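Local coordinates for alanine glyoxylate transaminase (Thermococcus litoralis, PDB 2ZC0), which probably transfers an amino group from alanine to glyoxylate, as a homodimeric aminotransferase that uses pyridoxal 5'-phosphate as cofactor, at residues G184-G189 with T215-M220; T180-Q185 with V228-L233; A52-I57 with L288-R293. All blocks are in the same frame, centred on the assembly; numbering follows the deposited sequence.

How the contacts relate
Going from the N terminus, helix 51-64 comes first. Contact 3 ties its residues 52-57 to 288-293 at the end of helix 281-292, closing a loop of 230 residues. Contacts 1 and 2 are both nested inside that loop. They start from the same loop after strand 175-180 and share G184 and Q185. Contact 1 reaches 215-220, just after the neighbouring strand 210-214. Contact 2 reaches further along, to 228-233 before strand 239-244. The two touch, for example where N218 meets P229, and their centres are about 9 Å apart. Contact 3 lies about 24 Å from contact 1, centre to centre, near the second subunit.

Contact 1 of 3, residues G184-G189 with T215-M220; sequences GQNPMG and TAYNFM. With PMP (4'-deoxy-4'-aminopyridoxal-5'-phosphate), chain F.
Y217 brings its ring close to G184 O and its hydroxyl to the cofactor beside N186. Hydrogen bonds to PMP O3 come from both segments. N186 ND2 donates to PMP O3 at 2.8 Å, with an N-H...O angle of 157°. Y217 OH is 2.6 Å from PMP O3, and either oxygen could be the donor. The N186 amide and the Y217 ring are turned 62° apart. N186 has CG anti to its backbone N (chi1 178°), which carries the amide out to the cofactor. Its OD1 is bonded to R379, and Y217 OH also pairs with K247 NZ.

The remaining contacts are close packing. G184 O makes a tight approach to Y217 CD1, 3.0 Å, obliquely to the ring. A216 CB sits 3.7 Å above one face of the Y217 ring, toward its rim, and also lies 3.7 Å from PMP N1.

Q185 OE1 accepts from M188 N across the loop, past the cis peptide between N186 and P187. The two bonds from N186 ND2 and Y217 OH grip O3, which would probably stabilise negative charge on this oxygen and influence the electronics of the pyridine ring.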
loop_
_atom_site.group_PDB
_atom_site.type_symbol
_atom_site.label_atom_id
_atom_site.label_comp_id
_atom_site.label_asym_id
_atom_site.label_seq_id
_atom_site.Cartn_x
_atom_site.Cartn_y
_atom_site.Cartn_z
ATOM N N GLY A 184 -21.203 20.763 -18.069
ATOM C CA GLY A 184 -20.403 20.654 -19.279
ATOM C C GLY A 184 -19.309 19.607 -19.145
ATOM O O GLY A 184 -18.125 19.898 -19.335
ATOM N N GLN A 185 -19.711 18.380 -18.839
ATOM C CA GLN A 185 -18.773 17.284 -18.635
ATOM C C GLN A 185 -17.822 17.001 -19.787
ATOM O O GLN A 185 -18.138 17.210 -20.958
ATOM C CB GLN A 185 -19.525 15.972 -18.321
ATOM C CG GLN A 185 -18.644 14.901 -17.663
ATOM C CD GLN A 185 -18.837 13.498 -18.226
ATOM O OE1 GLN A 185 -18.638 13.264 -19.415
ATOM N NE2 GLN A 185 -19.207 12.557 -17.367
ATOM N N ASN A 186 -16.634 16.539 -19.421
ATOM C CA ASN A 186 -15.613 16.118 -20.371
ATOM C C ASN A 186 -15.765 14.615 -20.127
ATOM O O ASN A 186 -15.671 14.167 -18.982
ATOM C CB ASN A 186 -14.231 16.598 -19.918
ATOM C CG ASN A 186 -13.107 16.155 -20.853
ATOM O OD1 ASN A 186 -13.253 15.210 -21.619
ATOM N ND2 ASN A 186 -11.966 16.833 -20.769
ATOM N N PRO A 187 -15.994 13.812 -21.179
ATOM C CA PRO A 187 -16.127 14.113 -22.606
ATOM C C PRO A 187 -17.551 14.286 -23.147
ATOM O O PRO A 187 -17.729 14.830 -24.236
ATOM C CB PRO A 187 -15.453 12.913 -23.243
ATOM C CG PRO A 187 -15.993 11.794 -22.390
ATOM C CD PRO A 187 -15.949 12.349 -20.969
ATOM N N MET A 188 -18.553 13.821 -22.409
ATOM C CA MET A 188 -19.931 13.902 -22.875
ATOM C C MET A 188 -20.492 15.291 -23.143
ATOM O O MET A 188 -21.357 15.457 -24.006
ATOM C CB MET A 188 -20.854 13.148 -21.919
ATOM C CG MET A 188 -20.716 11.632 -22.014
ATOM S SD MET A 188 -21.215 10.925 -23.626
ATOM C CE MET A 188 -22.717 10.116 -23.164
ATOM N N GLY A 189 -20.014 16.287 -22.407
ATOM C CA GLY A 189 -20.484 17.650 -22.609
ATOM C C GLY A 189 -21.886 17.914 -22.101
ATOM O O GLY A 189 -22.466 18.960 -22.386
ATOM N N THR A 215 -15.621 21.443 -11.149
ATOM C CA THR A 215 -16.213 22.674 -11.674
ATOM C C THR A 215 -15.400 23.304 -12.812
ATOM O O THR A 215 -15.429 24.524 -13.012
ATOM C CB THR A 215 -16.335 23.726 -10.547
ATOM O OG1 THR A 215 -15.021 24.042 -10.051
ATOM C CG2 THR A 215 -17.182 23.197 -9.411
ATOM N N ALA A 216 -14.677 22.473 -13.552
ATOM C CA ALA A 216 -13.852 22.952 -14.656
ATOM C C ALA A 216 -14.596 23.790 -15.701
ATOM O O ALA A 216 -14.037 24.739 -16.248
ATOM C CB ALA A 216 -13.160 21.771 -15.339
ATOM N N TYR A 217 -15.855 23.466 -15.975
ATOM C CA TYR A 217 -16.602 24.209 -16.987
ATOM C C TYR A 217 -17.774 25.037 -16.477
ATOM O O TYR A 217 -18.649 25.420 -17.257
ATOM C CB TYR A 217 -17.080 23.232 -18.073
ATOM C CG TYR A 217 -15.939 22.432 -18.661
ATOM C CD1 TYR A 217 -15.660 21.135 -18.210
ATOM C CD2 TYR A 217 -15.057 23.017 -19.574
ATOM C CE1 TYR A 217 -14.523 20.446 -18.645
ATOM C CE2 TYR A 217 -13.921 22.343 -20.014
ATOM C CZ TYR A 217 -13.657 21.059 -19.542
ATOM O OH TYR A 217 -12.506 20.424 -19.950
ATOM N N ASN A 218 -17.786 25.335 -15.183
ATOM C CA ASN A 218 -18.876 26.108 -14.594
ATOM C C ASN A 218 -18.977 27.503 -15.152
ATOM O O ASN A 218 -20.020 28.144 -15.047
ATOM C CB ASN A 218 -18.709 26.179 -13.074
ATOM C CG ASN A 218 -19.065 24.884 -12.414
ATOM O OD1 ASN A 218 -18.935 23.824 -13.028
ATOM N ND2 ASN A 218 -19.516 24.945 -11.170
ATOM N N PHE A 219 -17.889 27.972 -15.746
ATOM C CA PHE A 219 -17.868 29.304 -16.308
ATOM C C PHE A 219 -17.937 29.312 -17.829
ATOM O O PHE A 219 -17.724 30.342 -18.457
ATOM C CB PHE A 219 -16.637 30.051 -15.792
ATOM C CG PHE A 219 -16.564 30.097 -14.291
ATOM C CD1 PHE A 219 -15.669 29.287 -13.598
ATOM C CD2 PHE A 219 -17.439 30.899 -13.566
ATOM C CE1 PHE A 219 -15.651 29.272 -12.204
ATOM C CE2 PHE A 219 -17.431 30.890 -12.171
ATOM C CZ PHE A 219 -16.534 30.073 -11.489
ATOM N N MET A 220 -18.227 28.159 -18.421
ATOM C CA MET A 220 -18.379 28.081 -19.871
ATOM C C MET A 220 -19.781 27.576 -20.169
ATOM O O MET A 220 -19.962 26.735 -21.046
ATOM C CB MET A 220 -17.375 27.122 -20.513
ATOM C CG MET A 220 -15.922 27.491 -20.314
ATOM S SD MET A 220 -14.957 27.057 -21.766
ATOM C CE MET A 220 -15.370 25.377 -21.941
HETATM N N1 PMP F . -11.333 18.535 -14.873
HETATM C C2 PMP F . -11.852 18.309 -16.101
HETATM C C2A PMP F . -13.229 17.644 -16.156
HETATM C C3 PMP F . -11.152 18.682 -17.279
HETATM O O3 PMP F . -11.715 18.431 -18.523
HETATM C C4 PMP F . -9.854 19.305 -17.151
HETATM C C4A PMP F . -9.101 19.708 -18.433
HETATM N N4A PMP F . -7.824 19.015 -18.600
HETATM C C5 PMP F . -9.311 19.536 -15.726
HETATM C C6 PMP F . -10.099 19.125 -14.624
HETATM C C5A PMP F . -7.946 20.193 -15.448
HETATM O O4P PMP F . -7.983 21.244 -15.797
HETATM P P PMP F . -6.554 22.041 -15.457
HETATM O O1P PMP F . -6.592 23.436 -14.174
HETATM O O2P PMP F . -6.044 22.849 -17.111
HETATM O O3P PMP F . -5.218 20.925 -14.943
#

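Contact 2 of 3, residues T180-Q185 with V228-L233; sequences TIPTGQ and VPLKAL
L230 presents one methyl, CD1, to two side chains of 180-185: T180 at the end of its strand and P182 in the loop. The contact across the segments is apolar and small, burying 87 Å² in all, and no hydrogen bond joins the two backbones. L230 CD1 lies 3.9 Å from T180 CG2, and the two side chains reach toward each other tip to tip. The same L230 CD1 meets CG of the P182 ring at 3.9 Å, and here the side chains cross at a slant. L230 has CG anti to its carbonyl carbon (chi1 -57°), and chi2 of 163° extends CD1 toward the loop. All three residues are buried.

Polar bonds hold each side in place from outside the contact. In T180 the hydroxyl is anti to the backbone N (chi1 172°) and bonds to E128, while the methyl is left to face L230. The two branches of this threonine therefore do separate work. On the other side, E213 accepts from the backbone N of both L230 and K231, one carboxylate oxygen to each. This anchors the start of the 3-10 segment 231-233. Its turn is closed by A232 N to P229 O at 3.1 Å and L233 N to L230 O at 2.8 Å. R197 of helix 194-207 also packs on L230.

T180 ends strand 175-180, and its backbone is bonded to strand 210-214, the next parallel strand. I181, which follows, touches the cofactor, whereas the P182 side chain is about 8 Å from it. In this aminotransferase fold, loops at the C-terminal ends of the parallel strands line the cofactor site. Here 180-185 supplies I181, and 228-233 packs behind it.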
loop_
_atom_site.group_PDB
_atom_site.type_symbol
_atom_site.label_atom_id
_atom_site.label_comp_id
_atom_site.label_asym_id
_atom_site.label_seq_id
_atom_site.Cartn_x
_atom_site.Cartn_y
_atom_site.Cartn_z
ATOM N N THR A 180 -17.714 13.591 -9.695
ATOM C CA THR A 180 -18.674 14.013 -10.702
ATOM C C THR A 180 -18.328 15.365 -11.326
ATOM O O THR A 180 -17.736 16.230 -10.680
ATOM C CB THR A 180 -20.105 14.087 -10.094
ATOM O OG1 THR A 180 -21.010 14.675 -11.039
ATOM C CG2 THR A 180 -20.099 14.928 -8.827
ATOM N N ILE A 181 -18.698 15.520 -12.594
ATOM C CA ILE A 181 -18.485 16.748 -13.362
ATOM C C ILE A 181 -19.904 17.156 -13.797
ATOM O O ILE A 181 -20.312 16.920 -14.937
ATOM C CB ILE A 181 -17.641 16.464 -14.629
ATOM C CG1 ILE A 181 -16.419 15.606 -14.257
ATOM C CG2 ILE A 181 -17.228 17.783 -15.286
ATOM C CD1 ILE A 181 -15.615 15.080 -15.442
ATOM N N PRO A 182 -20.678 17.766 -12.882
ATOM C CA PRO A 182 -22.057 18.198 -13.153
ATOM C C PRO A 182 -22.295 19.083 -14.380
ATOM O O PRO A 182 -23.221 18.829 -15.146
ATOM C CB PRO A 182 -22.462 18.893 -11.845
ATOM C CG PRO A 182 -21.607 18.191 -10.806
ATOM C CD PRO A 182 -20.279 18.126 -11.508
ATOM N N THR A 183 -21.467 20.103 -14.577
ATOM C CA THR A 183 -21.662 21.010 -15.704
ATOM C C THR A 183 -20.655 20.914 -16.857
ATOM O O THR A 183 -19.427 20.991 -16.646
ATOM C CB THR A 183 -21.702 22.469 -15.220
ATOM O OG1 THR A 183 -22.724 22.615 -14.229
ATOM C CG2 THR A 183 -21.999 23.408 -16.375
ATOM N N GLY A 184 -21.203 20.763 -18.069
ATOM C CA GLY A 184 -20.403 20.654 -19.279
ATOM C C GLY A 184 -19.309 19.607 -19.145
ATOM O O GLY A 184 -18.125 19.898 -19.335
ATOM N N GLN A 185 -19.711 18.380 -18.839
ATOM C CA GLN A 185 -18.773 17.284 -18.635
ATOM C C GLN A 185 -17.822 17.001 -19.787
ATOM O O GLN A 185 -18.138 17.210 -20.958
ATOM C CB GLN A 185 -19.525 15.972 -18.321
ATOM C CG GLN A 185 -18.644 14.901 -17.663
ATOM C CD GLN A 185 -18.837 13.498 -18.226
ATOM O OE1 GLN A 185 -18.638 13.264 -19.415
ATOM N NE2 GLN A 185 -19.207 12.557 -17.367
ATOM N N VAL A 228 -26.857 25.759 -10.006
ATOM C CA VAL A 228 -25.850 26.013 -9.001
ATOM C C VAL A 228 -25.076 24.741 -8.685
ATOM O O VAL A 228 -25.591 23.623 -8.826
ATOM C CB VAL A 228 -26.480 26.581 -7.702
ATOM C CG1 VAL A 228 -27.359 27.777 -8.038
ATOM C CG2 VAL A 228 -27.285 25.513 -6.993
ATOM N N PRO A 229 -23.807 24.900 -8.281
ATOM C CA PRO A 229 -22.931 23.780 -7.932
ATOM C C PRO A 229 -23.529 22.999 -6.778
ATOM O O PRO A 229 -24.310 23.541 -5.993
ATOM C CB PRO A 229 -21.642 24.475 -7.523
ATOM C CG PRO A 229 -21.627 25.695 -8.390
ATOM C CD PRO A 229 -23.053 26.168 -8.319
ATOM N N LEU A 230 -23.173 21.723 -6.679
ATOM C CA LEU A 230 -23.654 20.897 -5.578
ATOM C C LEU A 230 -23.135 21.510 -4.280
ATOM O O LEU A 230 -23.797 21.459 -3.249
ATOM C CB LEU A 230 -23.131 19.473 -5.710
ATOM C CG LEU A 230 -23.425 18.686 -6.990
ATOM C CD1 LEU A 230 -22.482 17.493 -7.085
ATOM C CD2 LEU A 230 -24.887 18.221 -6.991
ATOM N N LYS A 231 -21.951 22.106 -4.332
ATOM C CA LYS A 231 -21.383 22.695 -3.134
ATOM C C LYS A 231 -22.249 23.807 -2.544
ATOM O O LYS A 231 -22.246 24.019 -1.328
ATOM C CB LYS A 231 -19.974 23.228 -3.407
ATOM C CG LYS A 231 -19.242 23.649 -2.140
ATOM C CD LYS A 231 -19.195 22.498 -1.159
ATOM C CE LYS A 231 -18.406 22.835 0.098
ATOM N NZ LYS A 231 -18.559 21.727 1.097
ATOM N N ALA A 232 -22.994 24.511 -3.396
ATOM C CA ALA A 232 -23.859 25.598 -2.934
ATOM C C ALA A 232 -25.084 25.022 -2.232
ATOM O O ALA A 232 -25.822 25.732 -1.545
ATOM C CB ALA A 232 -24.282 26.469 -4.111
ATOM N N LEU A 233 -25.287 23.721 -2.406
ATOM C CA LEU A 233 -26.402 23.003 -1.794
ATOM C C LEU A 233 -25.877 22.052 -0.714
ATOM O O LEU A 233 -26.639 21.266 -0.141
ATOM C CB LEU A 233 -27.136 22.185 -2.863
ATOM C CG LEU A 233 -28.212 22.796 -3.774
ATOM C CD1 LEU A 233 -28.075 24.313 -3.881
ATOM C CD2 LEU A 233 -28.113 22.128 -5.137
#

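Contact 3 of 3, residues A52-I57 with L288-R293; sequences AVLGEI and LEYLKR
L54 meets Y290 where helix 51-64 packs on the end of helix 281-292. L54 sets off to one side of the partner helix, but its CD2 comes within 3.9 Å of Y290 CD1, obliquely to the ring.

One turn on, I57 and E289 cross at an angle. As modelled, I57 CD1 lies 3.4 Å from E289 CB. The placement of the I57 branches is less sure, because its torsions are unusual (chi1 113°) and its CG2 clashes with V53 O. E289 bends at chi2 (-53°), which turns its carboxylate away from helix 51-64.

R293 passes alongside I57. The two side chains slide past each other in opposite directions, with I57 CB at the edge of the guanidinium and 4.0 Å from R293 NH2. The arginine bends at chi2 and chi3 to get there. R293 NH2 has a salt bridge to E60, further along helix 51-64. A long charge pair, 3.7 Å from R293 NE to E289 OE1, adds little direction, since the oxygen lies well out of the guanidinium plane.

L54 also packs on L62 of the second subunit. The contact is helix-to-helix packing at the subunit interface: apolar contacts of L54 and I57, flanked by R293 and E289.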
loop_
_atom_site.group_PDB
_atom_site.type_symbol
_atom_site.label_atom_id
_atom_site.label_comp_id
_atom_site.label_asym_id
_atom_site.label_seq_id
_atom_site.Cartn_x
_atom_site.Cartn_y
_atom_site.Cartn_z
ATOM N N ALA A 52 -2.741 39.913 -25.058
ATOM C CA ALA A 52 -2.166 41.250 -25.010
ATOM C C ALA A 52 -2.361 41.850 -23.625
ATOM O O ALA A 52 -1.420 42.373 -23.031
ATOM C CB ALA A 52 -2.819 42.127 -26.063
ATOM N N VAL A 53 -3.582 41.765 -23.111
ATOM C CA VAL A 53 -3.903 42.291 -21.787
ATOM C C VAL A 53 -3.121 41.570 -20.699
ATOM O O VAL A 53 -2.503 42.210 -19.860
ATOM C CB VAL A 53 -5.411 42.140 -21.470
ATOM C CG1 VAL A 53 -5.688 42.598 -20.046
ATOM C CG2 VAL A 53 -6.239 42.951 -22.452
ATOM N N LEU A 54 -3.164 40.237 -20.715
ATOM C CA LEU A 54 -2.452 39.423 -19.723
ATOM C C LEU A 54 -0.962 39.719 -19.781
ATOM O O LEU A 54 -0.267 39.659 -18.770
ATOM C CB LEU A 54 -2.677 37.937 -19.982
ATOM C CG LEU A 54 -4.094 37.392 -19.837
ATOM C CD1 LEU A 54 -4.077 35.900 -20.110
ATOM C CD2 LEU A 54 -4.632 37.690 -18.432
ATOM N N GLY A 55 -0.488 40.026 -20.983
ATOM C CA GLY A 55 0.908 40.344 -21.168
ATOM C C GLY A 55 1.319 41.561 -20.357
ATOM O O GLY A 55 2.269 41.479 -19.585
ATOM N N GLU A 56 0.620 42.687 -20.507
ATOM C CA GLU A 56 0.992 43.883 -19.751
ATOM C C GLU A 56 0.806 43.695 -18.247
ATOM O O GLU A 56 1.588 44.238 -17.467
ATOM C CB GLU A 56 0.220 45.144 -20.237
ATOM C CG GLU A 56 1.075 46.137 -21.095
ATOM C CD GLU A 56 1.640 47.344 -20.308
ATOM O OE1 GLU A 56 2.634 47.971 -20.786
ATOM O OE2 GLU A 56 1.083 47.675 -19.228
ATOM N N ILE A 57 -0.207 42.938 -17.825
ATOM C CA ILE A 57 -0.380 42.734 -16.387
ATOM C C ILE A 57 0.782 41.871 -15.868
ATOM O O ILE A 57 1.284 42.088 -14.761
ATOM C CB ILE A 57 -1.754 42.084 -16.043
ATOM C CG1 ILE A 57 -1.571 40.684 -15.477
ATOM C CG2 ILE A 57 -2.628 42.045 -17.255
ATOM C CD1 ILE A 57 -1.455 40.659 -13.982
ATOM N N LEU A 288 -4.746 37.310 -9.979
ATOM C CA LEU A 288 -5.192 38.239 -8.953
ATOM C C LEU A 288 -5.613 39.571 -9.571
ATOM O O LEU A 288 -6.658 40.119 -9.221
ATOM C CB LEU A 288 -4.082 38.477 -7.928
ATOM C CG LEU A 288 -4.402 39.504 -6.839
ATOM C CD1 LEU A 288 -5.653 39.090 -6.075
ATOM C CD2 LEU A 288 -3.217 39.630 -5.909
ATOM N N GLU A 289 -4.788 40.090 -10.477
ATOM C CA GLU A 289 -5.086 41.350 -11.152
ATOM C C GLU A 289 -6.257 41.171 -12.103
ATOM O O GLU A 289 -7.144 42.015 -12.177
ATOM C CB GLU A 289 -3.873 41.847 -11.941
ATOM C CG GLU A 289 -2.832 42.545 -11.088
ATOM C CD GLU A 289 -3.432 43.670 -10.262
ATOM O OE1 GLU A 289 -4.083 44.561 -10.847
ATOM O OE2 GLU A 289 -3.250 43.655 -9.026
ATOM N N TYR A 290 -6.246 40.064 -12.836
ATOM C CA TYR A 290 -7.310 39.757 -13.777
ATOM C C TYR A 290 -8.652 39.890 -13.063
ATOM O O TYR A 290 -9.573 40.540 -13.554
ATOM C CB TYR A 290 -7.138 38.333 -14.291
ATOM C CG TYR A 290 -8.210 37.872 -15.248
ATOM C CD1 TYR A 290 -8.060 38.030 -16.627
ATOM C CD2 TYR A 290 -9.372 37.266 -14.777
ATOM C CE1 TYR A 290 -9.044 37.591 -17.510
ATOM C CE2 TYR A 290 -10.362 36.827 -15.653
ATOM C CZ TYR A 290 -10.192 36.994 -17.015
ATOM O OH TYR A 290 -11.173 36.572 -17.878
ATOM N N LEU A 291 -8.752 39.282 -11.886
ATOM C CA LEU A 291 -9.992 39.333 -11.129
ATOM C C LEU A 291 -10.296 40.712 -10.555
ATOM O O LEU A 291 -11.399 41.226 -10.726
ATOM C CB LEU A 291 -9.968 38.300 -9.999
ATOM C CG LEU A 291 -10.007 36.829 -10.419
ATOM C CD1 LEU A 291 -10.026 35.966 -9.165
ATOM C CD2 LEU A 291 -11.240 36.548 -11.281
ATOM N N LYS A 292 -9.316 41.306 -9.880
ATOM C CA LYS A 292 -9.485 42.622 -9.274
ATOM C C LYS A 292 -9.866 43.731 -10.254
ATOM O O LYS A 292 -10.587 44.656 -9.888
ATOM C CB LYS A 292 -8.210 43.034 -8.521
ATOM C CG LYS A 292 -8.100 42.473 -7.102
ATOM C CD LYS A 292 -6.848 42.986 -6.389
ATOM C CE LYS A 292 -6.769 42.446 -4.955
ATOM N NZ LYS A 292 -5.492 42.795 -4.257
ATOM N N ARG A 293 -9.386 43.632 -11.493
ATOM C CA ARG A 293 -9.665 44.645 -12.505
ATOM C C ARG A 293 -10.950 44.396 -13.296
ATOM O O ARG A 293 -11.273 45.135 -14.224
ATOM C CB ARG A 293 -8.468 44.771 -13.449
ATOM C CG ARG A 293 -7.174 45.031 -12.697
ATOM C CD ARG A 293 -6.305 46.072 -13.368
ATOM N NE ARG A 293 -5.260 45.500 -14.206
ATOM C CZ ARG A 293 -4.363 46.228 -14.866
ATOM N NH1 ARG A 293 -4.395 47.551 -14.777
ATOM N NH2 ARG A 293 -3.432 45.641 -15.609
#